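Local coordinates for protein tryptophanyl-tRNA synthetase (Thermus thermophilus, PDB 2EL7) that probably joins tryptophan to its cognate tRNA at the expense of ATP, working as a homodimeric class I aminoacyl-tRNA synthetase, at residues W95-L100 against R163-L168; E171-P176 against E319-K324; E208-I213 against H277-L282. All coordinates share one frame; numbering follows the deposited sequence.

How the contacts relate
Contacts 1 and 2 are neighbours, with centres about 9 Å apart. The Asn166 side chain, on helix 153-169 of contact 1, probably hydrogen-bonds to the loop of contact 2: OD1 to Thr172 N at 2.6 Å and ND2 to Phe173 O at 2.7 Å. Phe165 also packs on Thr172. Both contacts lie near the predicted tryptophan site. The Asp136 side chain is about 8 Å from that of Phe97 and about 10 Å from that of Phe173. Contact 3 is remote, its centre about 49 Å from contact 1's and about 47 Å from contact 2's. It lies near the predicted ATP-binding KMSKS motif, with the Leu278 side chain about 8 Å from that of Met196.

Contact 1: residues W95-L100 against R163-L168; sequences WVFTTL and RRFNHL
Arg164 reaches from helix 153-169 to the last residue of 95-100, Leu100. Its CB points there, and CG stands anti to the backbone N (chi1 -167°). CD passes 3.2 Å from Leu100 O and 4.2 Å from Leu100 CB. The bend at chi3 (-64°) turns NE out of the extended line of the chain. NE and CZ pass the same oxygen, which lies oblique to the guanidinium. NH2 meets Leu100 O at 2.8 Å, but the N-H...O angle of 125° makes this a weak hydrogen bond. An alanine here would probably leave the Leu100 carbonyl without this weak donor and Leu100 CB without its contact with CD.

The rest of the contact is apolar. Leu100 CD1 touches the edge of the Phe165 ring at CD1 (3.8 Å), and CD2 meets Leu168 CD1 at 3.6 Å. Val96 CG1 lies near the same ring's plane, 4.2 Å from CE1. Phe97 CE1 meets Phe165 CD1, at the edge of the Phe97 ring, at 4.3 Å.

The end of helix 89-99, with Leu100 after it, packs on helix 153-169 at the dimer interface. Phe97 also lies on helix 124-139. Arg164 packs on Trp123 of the second subunit, and Leu168 on its Leu51.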
loop_
_atom_site.group_PDB
_atom_site.type_symbol
_atom_site.label_atom_id
_atom_site.label_comp_id
_atom_site.label_asym_id
_atom_site.label_seq_id
_atom_site.Cartn_x
_atom_site.Cartn_y
_atom_site.Cartn_z
ATOM N N TRP A 95 0.746 -3.955 1.904
ATOM C CA TRP A 95 0.802 -4.696 0.654
ATOM C C TRP A 95 0.760 -6.176 0.974
ATOM O O TRP A 95 0.006 -6.925 0.342
ATOM C CB TRP A 95 2.071 -4.365 -0.149
ATOM C CG TRP A 95 2.305 -5.361 -1.249
ATOM C CD1 TRP A 95 3.371 -6.204 -1.380
ATOM C CD2 TRP A 95 1.424 -5.666 -2.340
ATOM N NE1 TRP A 95 3.208 -7.018 -2.482
ATOM C CE2 TRP A 95 2.023 -6.705 -3.088
ATOM C CE3 TRP A 95 0.188 -5.163 -2.759
ATOM C CZ2 TRP A 95 1.433 -7.243 -4.227
ATOM C CZ3 TRP A 95 -0.402 -5.704 -3.902
ATOM C CH2 TRP A 95 0.222 -6.731 -4.618
ATOM N N VAL A 96 1.554 -6.595 1.965
ATOM C CA VAL A 96 1.605 -8.010 2.354
ATOM C C VAL A 96 0.208 -8.484 2.678
ATOM O O VAL A 96 -0.254 -9.470 2.130
ATOM C CB VAL A 96 2.541 -8.256 3.579
ATOM C CG1 VAL A 96 2.549 -9.748 3.940
ATOM C CG2 VAL A 96 3.971 -7.807 3.242
ATOM N N PHE A 97 -0.466 -7.750 3.554
ATOM C CA PHE A 97 -1.825 -8.076 3.957
ATOM C C PHE A 97 -2.771 -8.140 2.758
ATOM O O PHE A 97 -3.558 -9.075 2.637
ATOM C CB PHE A 97 -2.314 -7.052 4.990
ATOM C CG PHE A 97 -1.780 -7.286 6.388
ATOM C CD1 PHE A 97 -0.798 -8.246 6.630
ATOM C CD2 PHE A 97 -2.244 -6.526 7.456
ATOM C CE1 PHE A 97 -0.285 -8.444 7.915
ATOM C CE2 PHE A 97 -1.737 -6.710 8.746
ATOM C CZ PHE A 97 -0.748 -7.678 8.977
ATOM N N THR A 98 -2.698 -7.145 1.881
ATOM C CA THR A 98 -3.521 -7.118 0.679
ATOM C C THR A 98 -3.422 -8.479 -0.034
ATOM O O THR A 98 -4.447 -9.053 -0.420
ATOM C CB THR A 98 -3.058 -5.959 -0.292
ATOM O OG1 THR A 98 -3.498 -4.696 0.222
ATOM C CG2 THR A 98 -3.613 -6.129 -1.690
ATOM N N THR A 99 -2.209 -9.014 -0.185
ATOM C CA THR A 99 -2.050 -10.300 -0.887
ATOM C C THR A 99 -2.669 -11.469 -0.121
ATOM O O THR A 99 -2.946 -12.524 -0.703
ATOM C CB THR A 99 -0.541 -10.678 -1.178
ATOM O OG1 THR A 99 0.160 -10.904 0.057
ATOM C CG2 THR A 99 0.180 -9.563 -1.970
ATOM N N LEU A 100 -2.890 -11.286 1.178
ATOM C CA LEU A 100 -3.453 -12.362 1.987
ATOM C C LEU A 100 -4.925 -12.145 2.315
ATOM O O LEU A 100 -5.413 -12.739 3.271
ATOM C CB LEU A 100 -2.693 -12.491 3.306
ATOM C CG LEU A 100 -1.176 -12.665 3.291
ATOM C CD1 LEU A 100 -0.657 -12.511 4.717
ATOM C CD2 LEU A 100 -0.813 -14.018 2.716
ATOM N N ARG A 163 -4.528 -14.524 11.783
ATOM C CA ARG A 163 -4.530 -15.976 11.791
ATOM C C ARG A 163 -3.930 -16.511 10.506
ATOM O O ARG A 163 -3.091 -17.415 10.546
ATOM C CB ARG A 163 -5.945 -16.531 11.972
ATOM C CG ARG A 163 -6.527 -16.281 13.365
ATOM C CD ARG A 163 -7.668 -17.238 13.673
ATOM N NE ARG A 163 -8.820 -16.989 12.835
ATOM C CZ ARG A 163 -9.733 -16.065 13.098
ATOM N NH1 ARG A 163 -9.610 -15.320 14.189
ATOM N NH2 ARG A 163 -10.756 -15.874 12.266
ATOM N N ARG A 164 -4.332 -15.942 9.373
ATOM C CA ARG A 164 -3.815 -16.403 8.091
ATOM C C ARG A 164 -2.310 -16.226 8.031
ATOM O O ARG A 164 -1.603 -17.124 7.569
ATOM C CB ARG A 164 -4.486 -15.651 6.942
ATOM C CG ARG A 164 -4.238 -16.271 5.594
ATOM C CD ARG A 164 -5.190 -15.678 4.534
ATOM N NE ARG A 164 -6.617 -15.948 4.768
ATOM C CZ ARG A 164 -7.525 -15.026 5.080
ATOM N NH1 ARG A 164 -8.796 -15.385 5.267
ATOM N NH2 ARG A 164 -7.171 -13.750 5.212
ATOM N N PHE A 165 -1.823 -15.078 8.521
ATOM C CA PHE A 165 -0.402 -14.801 8.527
ATOM C C PHE A 165 0.318 -15.744 9.481
ATOM O O PHE A 165 1.319 -16.366 9.107
ATOM C CB PHE A 165 -0.115 -13.345 8.939
ATOM C CG PHE A 165 1.338 -12.935 8.775
ATOM C CD1 PHE A 165 1.755 -12.207 7.651
ATOM C CD2 PHE A 165 2.300 -13.306 9.724
ATOM C CE1 PHE A 165 3.109 -11.856 7.471
ATOM C CE2 PHE A 165 3.653 -12.964 9.556
ATOM C CZ PHE A 165 4.056 -12.238 8.426
ATOM N N ASN A 166 -0.170 -15.846 10.713
ATOM C CA ASN A 166 0.475 -16.722 11.698
ATOM C C ASN A 166 0.602 -18.177 11.232
ATOM O O ASN A 166 1.640 -18.806 11.438
ATOM C CB ASN A 166 -0.253 -16.672 13.044
ATOM C CG ASN A 166 -0.123 -15.309 13.737
ATOM O OD1 ASN A 166 0.784 -14.517 13.444
ATOM N ND2 ASN A 166 -1.022 -15.041 14.675
ATOM N N HIS A 167 -0.438 -18.699 10.590
ATOM C CA HIS A 167 -0.417 -20.067 10.106
ATOM C C HIS A 167 0.570 -20.275 8.960
ATOM O O HIS A 167 1.279 -21.293 8.931
ATOM C CB HIS A 167 -1.824 -20.499 9.647
ATOM C CG HIS A 167 -1.840 -21.792 8.880
ATOM N ND1 HIS A 167 -1.511 -23.004 9.451
ATOM C CD2 HIS A 167 -2.176 -22.063 7.593
ATOM C CE1 HIS A 167 -1.651 -23.966 8.552
ATOM N NE2 HIS A 167 -2.056 -23.421 7.417
ATOM N N LEU A 168 0.612 -19.326 8.021
ATOM C CA LEU A 168 1.505 -19.414 6.857
ATOM C C LEU A 168 2.981 -19.075 7.103
ATOM O O LEU A 168 3.839 -19.581 6.402
ATOM C CB LEU A 168 1.031 -18.479 5.731
ATOM C CG LEU A 168 -0.376 -18.543 5.144
ATOM C CD1 LEU A 168 -0.594 -17.327 4.225
ATOM C CD2 LEU A 168 -0.559 -19.853 4.376
#

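Contact 2: residues E171-P176 against E319-K324; sequences ETFPEP and EEVREK
Lys324 and Thr172 reach toward each other tip to tip, and NZ donates to Thr172 OG1 at 2.9 Å. The same ammonium makes a weak bond to Glu171 O at 3.1 Å. Its third partner lies one turn back on its own helix, Glu320 OE1 at 2.9 Å, a salt bridge met on the anti side of the carboxylate.

The close packing lies around Thr172. Its CG2, anti to the backbone N, sits 3.5 Å from Glu320 OE1. The same methyl lies over the centre of the Phe173 ring, 3.9 Å above the plane. The tip of that ring, CZ, touches Val321 CG2 at 3.7 Å, the two side chains crossing at about a right angle. Phe165 and Leu93 pack against this apolar side. The other side is looser. Glu171 is exposed, its CB points away from the helix, and mainly its carbonyl is used.

Thr172 OG1 is also hydrogen-bonded to Gly170 O, so the hydroxyl links the loop to itself and to Lys324. Glu320 OE2 pairs with Lys141. These bonds join the last turns of helix 296-324 to the 171-176 loop and to Lys141. Two lysines thus share one carboxylate, which would be expected to favour its charged form.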
loop_
_atom_site.group_PDB
_atom_site.type_symbol
_atom_site.label_atom_id
_atom_site.label_comp_id
_atom_site.label_asym_id
_atom_site.label_seq_id
_atom_site.Cartn_x
_atom_site.Cartn_y
_atom_site.Cartn_z
ATOM N N GLU A 171 4.017 -17.925 14.067
ATOM C CA GLU A 171 3.296 -17.009 14.956
ATOM C C GLU A 171 3.931 -15.631 14.973
ATOM O O GLU A 171 5.086 -15.472 15.352
ATOM C CB GLU A 171 3.217 -17.558 16.395
ATOM C CG GLU A 171 2.221 -16.758 17.269
ATOM C CD GLU A 171 2.105 -17.247 18.708
ATOM O OE1 GLU A 171 3.134 -17.232 19.414
ATOM O OE2 GLU A 171 0.981 -17.628 19.135
ATOM N N THR A 172 3.174 -14.621 14.574
ATOM C CA THR A 172 3.742 -13.288 14.527
ATOM C C THR A 172 2.888 -12.191 15.137
ATOM O O THR A 172 3.408 -11.311 15.840
ATOM C CB THR A 172 4.019 -12.870 13.077
ATOM O OG1 THR A 172 4.849 -13.851 12.436
ATOM C CG2 THR A 172 4.698 -11.531 13.054
ATOM N N PHE A 173 1.588 -12.246 14.855
ATOM C CA PHE A 173 0.665 -11.216 15.297
ATOM C C PHE A 173 -0.420 -11.652 16.270
ATOM O O PHE A 173 -0.905 -12.780 16.214
ATOM C CB PHE A 173 -0.046 -10.607 14.080
ATOM C CG PHE A 173 0.860 -9.929 13.093
ATOM C CD1 PHE A 173 1.091 -10.490 11.853
ATOM C CD2 PHE A 173 1.404 -8.688 13.373
ATOM C CE1 PHE A 173 1.853 -9.820 10.887
ATOM C CE2 PHE A 173 2.163 -8.006 12.422
ATOM C CZ PHE A 173 2.388 -8.576 11.173
ATOM N N PRO A 174 -0.818 -10.746 17.178
ATOM C CA PRO A 174 -1.869 -11.062 18.148
ATOM C C PRO A 174 -3.134 -10.870 17.360
ATOM O O PRO A 174 -3.093 -10.233 16.318
ATOM C CB PRO A 174 -1.705 -9.967 19.202
ATOM C CG PRO A 174 -1.313 -8.764 18.322
ATOM C CD PRO A 174 -0.244 -9.416 17.445
ATOM N N GLU A 175 -4.241 -11.420 17.839
ATOM C CA GLU A 175 -5.550 -11.266 17.199
ATOM C C GLU A 175 -6.220 -10.169 18.008
ATOM O O GLU A 175 -6.710 -10.408 19.098
ATOM C CB GLU A 175 -6.358 -12.560 17.313
ATOM C CG GLU A 175 -5.832 -13.674 16.415
ATOM C CD GLU A 175 -6.591 -14.972 16.566
ATOM O OE1 GLU A 175 -7.831 -14.954 16.421
ATOM O OE2 GLU A 175 -5.944 -16.012 16.824
ATOM N N PRO A 176 -6.249 -8.948 17.488
ATOM C CA PRO A 176 -6.879 -7.874 18.258
ATOM C C PRO A 176 -8.335 -8.059 18.588
ATOM O O PRO A 176 -9.086 -8.671 17.830
ATOM C CB PRO A 176 -6.635 -6.635 17.395
ATOM C CG PRO A 176 -6.553 -7.207 16.032
ATOM C CD PRO A 176 -5.762 -8.454 16.191
ATOM N N GLU A 319 10.748 -5.834 10.171
ATOM C CA GLU A 319 11.912 -6.653 9.873
ATOM C C GLU A 319 11.488 -8.088 10.078
ATOM O O GLU A 319 11.820 -8.957 9.285
ATOM C CB GLU A 319 13.095 -6.309 10.785
ATOM C CG GLU A 319 13.954 -5.178 10.245
ATOM C CD GLU A 319 15.050 -4.768 11.209
ATOM O OE1 GLU A 319 15.929 -5.613 11.490
ATOM O OE2 GLU A 319 15.027 -3.604 11.688
ATOM N N GLU A 320 10.748 -8.336 11.151
ATOM C CA GLU A 320 10.257 -9.673 11.419
ATOM C C GLU A 320 9.450 -10.190 10.211
ATOM O O GLU A 320 9.682 -11.304 9.740
ATOM C CB GLU A 320 9.402 -9.658 12.677
ATOM C CG GLU A 320 8.960 -10.998 13.156
ATOM C CD GLU A 320 8.028 -10.883 14.345
ATOM O OE1 GLU A 320 7.606 -11.934 14.900
ATOM O OE2 GLU A 320 7.722 -9.731 14.727
ATOM N N VAL A 321 8.528 -9.376 9.690
ATOM C CA VAL A 321 7.713 -9.776 8.531
ATOM C C VAL A 321 8.527 -9.997 7.252
ATOM O O VAL A 321 8.373 -11.012 6.589
ATOM C CB VAL A 321 6.582 -8.738 8.223
ATOM C CG1 VAL A 321 5.878 -9.092 6.906
ATOM C CG2 VAL A 321 5.569 -8.709 9.358
ATOM N N ARG A 322 9.404 -9.068 6.902
ATOM C CA ARG A 322 10.191 -9.229 5.681
ATOM C C ARG A 322 10.953 -10.560 5.665
ATOM O O ARG A 322 11.051 -11.237 4.632
ATOM C CB ARG A 322 11.160 -8.034 5.503
ATOM C CG ARG A 322 10.440 -6.745 5.111
ATOM C CD ARG A 322 11.334 -5.594 4.688
ATOM N NE ARG A 322 11.839 -4.912 5.864
ATOM C CZ ARG A 322 11.718 -3.612 6.116
ATOM N NH1 ARG A 322 12.223 -3.140 7.241
ATOM N NH2 ARG A 322 11.105 -2.783 5.273
ATOM N N GLU A 323 11.468 -10.946 6.817
ATOM C CA GLU A 323 12.232 -12.184 6.937
ATOM C C GLU A 323 11.375 -13.454 6.837
ATOM O O GLU A 323 11.767 -14.420 6.175
ATOM C CB GLU A 323 12.973 -12.183 8.261
ATOM C CG GLU A 323 13.891 -13.348 8.432
ATOM C CD GLU A 323 13.969 -13.771 9.876
ATOM O OE1 GLU A 323 12.972 -14.350 10.381
ATOM O OE2 GLU A 323 15.016 -13.507 10.511
ATOM N N LYS A 324 10.209 -13.442 7.499
ATOM C CA LYS A 324 9.297 -14.581 7.497
ATOM C C LYS A 324 8.596 -14.789 6.164
ATOM O O LYS A 324 8.233 -15.898 5.811
ATOM C CB LYS A 324 8.258 -14.437 8.612
ATOM C CG LYS A 324 8.839 -14.613 10.024
ATOM C CD LYS A 324 7.750 -14.696 11.090
ATOM C CE LYS A 324 8.354 -14.904 12.460
ATOM N NZ LYS A 324 7.416 -14.512 13.545
#

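Contact 3: residues E208-I213 against H277-L282; sequences EPEESI and HLMEAL
The carboxylate of Glu210 is the one flat group that touches across this contact. Its OE2 lies 3.8 Å from the Met279 methyl, CE, and CG of the same glutamate is 4.0 Å from that methyl. These are van der Waals contacts. The side chain of Phe275, one turn before Met279 on helix 267-294, also packs on Glu210.

Met279 folds to make this meeting. Its chain bends at chi2 (-42°) and again at chi3 (-60°), and the second bend carries CE to Glu210. SD remains near Ile213 CD1, at 4.2 Å. The sulfur end therefore lies between an exposed acid and a buried aliphatic side chain.

Ile213 carries the buried half. CG2 stands anti to the backbone N and meets Leu278 CD2 at 3.7 Å. CD1, on the other branch, meets Leu282 CD1 tip to tip at 4.1 Å. Leu278 and Leu282 are one helical turn apart, and Ile213 touches both.

Polar bonds hold the start of helix 210-218. Pro209 is its N-cap residue, and Pro209 O accepts from both Ser212 N and Ile213 N. Ser212 OG donates to the anti lone pair of Glu208 OE1 at 2.8 Å, and Lys216 forms a salt bridge to that oxygen.

The contact sets the first turn of helix 210-218 on the middle of the long helix 267-294. Arg286, further along helix 267-294, touches both Ile213 and Met279. Ile204, in the loop preceding helix 210-218, packs on both Ile213 and Leu278. Phe247 of helix 239-247 also touches Leu278.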
loop_
_atom_site.group_PDB
_atom_site.type_symbol
_atom_site.label_atom_id
_atom_site.label_comp_id
_atom_site.label_asym_id
_atom_site.label_seq_id
_atom_site.Cartn_x
_atom_site.Cartn_y
_atom_site.Cartn_z
ATOM N N GLU A 208 -16.338 25.587 20.795
ATOM C CA GLU A 208 -17.294 26.455 20.126
ATOM C C GLU A 208 -17.397 27.777 20.877
ATOM O O GLU A 208 -17.296 27.810 22.096
ATOM C CB GLU A 208 -18.659 25.743 20.061
ATOM C CG GLU A 208 -19.727 26.454 19.259
ATOM C CD GLU A 208 -20.972 25.602 19.039
ATOM O OE1 GLU A 208 -22.014 26.174 18.647
ATOM O OE2 GLU A 208 -20.924 24.367 19.248
ATOM N N PRO A 209 -17.580 28.902 20.160
ATOM C CA PRO A 209 -17.676 30.161 20.913
ATOM C C PRO A 209 -18.843 30.157 21.926
ATOM O O PRO A 209 -19.960 29.703 21.628
ATOM C CB PRO A 209 -17.860 31.200 19.815
ATOM C CG PRO A 209 -17.119 30.609 18.673
ATOM C CD PRO A 209 -17.574 29.161 18.713
ATOM N N GLU A 210 -18.562 30.662 23.123
ATOM C CA GLU A 210 -19.539 30.732 24.203
ATOM C C GLU A 210 -20.898 31.271 23.753
ATOM O O GLU A 210 -21.946 30.693 24.044
ATOM C CB GLU A 210 -18.984 31.623 25.303
ATOM C CG GLU A 210 -19.687 31.480 26.612
ATOM C CD GLU A 210 -19.024 32.291 27.707
ATOM O OE1 GLU A 210 -19.092 33.535 27.631
ATOM O OE2 GLU A 210 -18.435 31.685 28.638
ATOM N N GLU A 211 -20.870 32.386 23.032
ATOM C CA GLU A 211 -22.093 33.010 22.563
ATOM C C GLU A 211 -22.859 32.084 21.641
ATOM O O GLU A 211 -24.077 32.193 21.504
ATOM C CB GLU A 211 -21.772 34.328 21.845
ATOM C CG GLU A 211 -22.990 35.037 21.253
ATOM C CD GLU A 211 -24.140 35.199 22.254
ATOM O OE1 GLU A 211 -23.890 35.713 23.377
ATOM O OE2 GLU A 211 -25.292 34.820 21.913
ATOM N N SER A 212 -22.143 31.165 21.007
ATOM C CA SER A 212 -22.779 30.241 20.087
ATOM C C SER A 212 -23.382 29.049 20.806
ATOM O O SER A 212 -24.446 28.569 20.427
ATOM C CB SER A 212 -21.786 29.763 19.032
ATOM O OG SER A 212 -22.441 28.903 18.125
ATOM N N ILE A 213 -22.705 28.561 21.838
ATOM C CA ILE A 213 -23.244 27.438 22.597
ATOM C C ILE A 213 -24.507 27.918 23.305
ATOM O O ILE A 213 -25.470 27.165 23.474
ATOM C CB ILE A 213 -22.229 26.934 23.645
ATOM C CG1 ILE A 213 -21.143 26.094 22.954
ATOM C CG2 ILE A 213 -22.942 26.137 24.725
ATOM C CD1 ILE A 213 -19.890 25.885 23.806
ATOM N N HIS A 277 -23.213 25.239 33.968
ATOM C CA HIS A 277 -22.603 23.953 34.284
ATOM C C HIS A 277 -21.856 23.403 33.079
ATOM O O HIS A 277 -20.812 22.772 33.223
ATOM C CB HIS A 277 -23.674 22.969 34.771
ATOM C CG HIS A 277 -24.016 23.135 36.220
ATOM N ND1 HIS A 277 -23.458 22.355 37.213
ATOM C CD2 HIS A 277 -24.803 24.037 36.853
ATOM C CE1 HIS A 277 -23.887 22.771 38.392
ATOM N NE2 HIS A 277 -24.703 23.791 38.201
ATOM N N LEU A 278 -22.377 23.671 31.888
ATOM C CA LEU A 278 -21.725 23.196 30.690
ATOM C C LEU A 278 -20.390 23.912 30.511
ATOM O O LEU A 278 -19.377 23.252 30.333
ATOM C CB LEU A 278 -22.623 23.407 29.474
ATOM C CG LEU A 278 -21.948 23.048 28.157
ATOM C CD1 LEU A 278 -21.454 21.610 28.226
ATOM C CD2 LEU A 278 -22.918 23.256 27.006
ATOM N N MET A 279 -20.396 25.244 30.582
ATOM C CA MET A 279 -19.184 26.064 30.432
ATOM C C MET A 279 -18.146 25.777 31.499
ATOM O O MET A 279 -16.940 25.938 31.275
ATOM C CB MET A 279 -19.504 27.563 30.492
ATOM C CG MET A 279 -20.304 28.109 29.312
ATOM S SD MET A 279 -19.733 27.432 27.727
ATOM C CE MET A 279 -18.049 27.980 27.697
ATOM N N GLU A 280 -18.604 25.363 32.668
ATOM C CA GLU A 280 -17.677 25.061 33.732
ATOM C C GLU A 280 -16.987 23.724 33.455
ATOM O O GLU A 280 -15.848 23.501 33.881
ATOM C CB GLU A 280 -18.418 25.019 35.081
ATOM C CG GLU A 280 -17.512 24.821 36.302
ATOM C CD GLU A 280 -16.286 25.725 36.264
ATOM O OE1 GLU A 280 -16.435 26.931 35.935
ATOM O OE2 GLU A 280 -15.177 25.230 36.567
ATOM N N ALA A 281 -17.670 22.839 32.735
ATOM C CA ALA A 281 -17.111 21.525 32.420
ATOM C C ALA A 281 -16.025 21.638 31.355
ATOM O O ALA A 281 -14.997 20.969 31.434
ATOM C CB ALA A 281 -18.221 20.576 31.946
ATOM N N LEU A 282 -16.262 22.493 30.364
ATOM C CA LEU A 282 -15.318 22.699 29.276
ATOM C C LEU A 282 -14.165 23.629 29.661
ATOM O O LEU A 282 -13.087 23.572 29.069
ATOM C CB LEU A 282 -16.040 23.303 28.089
ATOM C CG LEU A 282 -17.378 22.687 27.715
ATOM C CD1 LEU A 282 -18.031 23.558 26.638
ATOM C CD2 LEU A 282 -17.173 21.252 27.239
#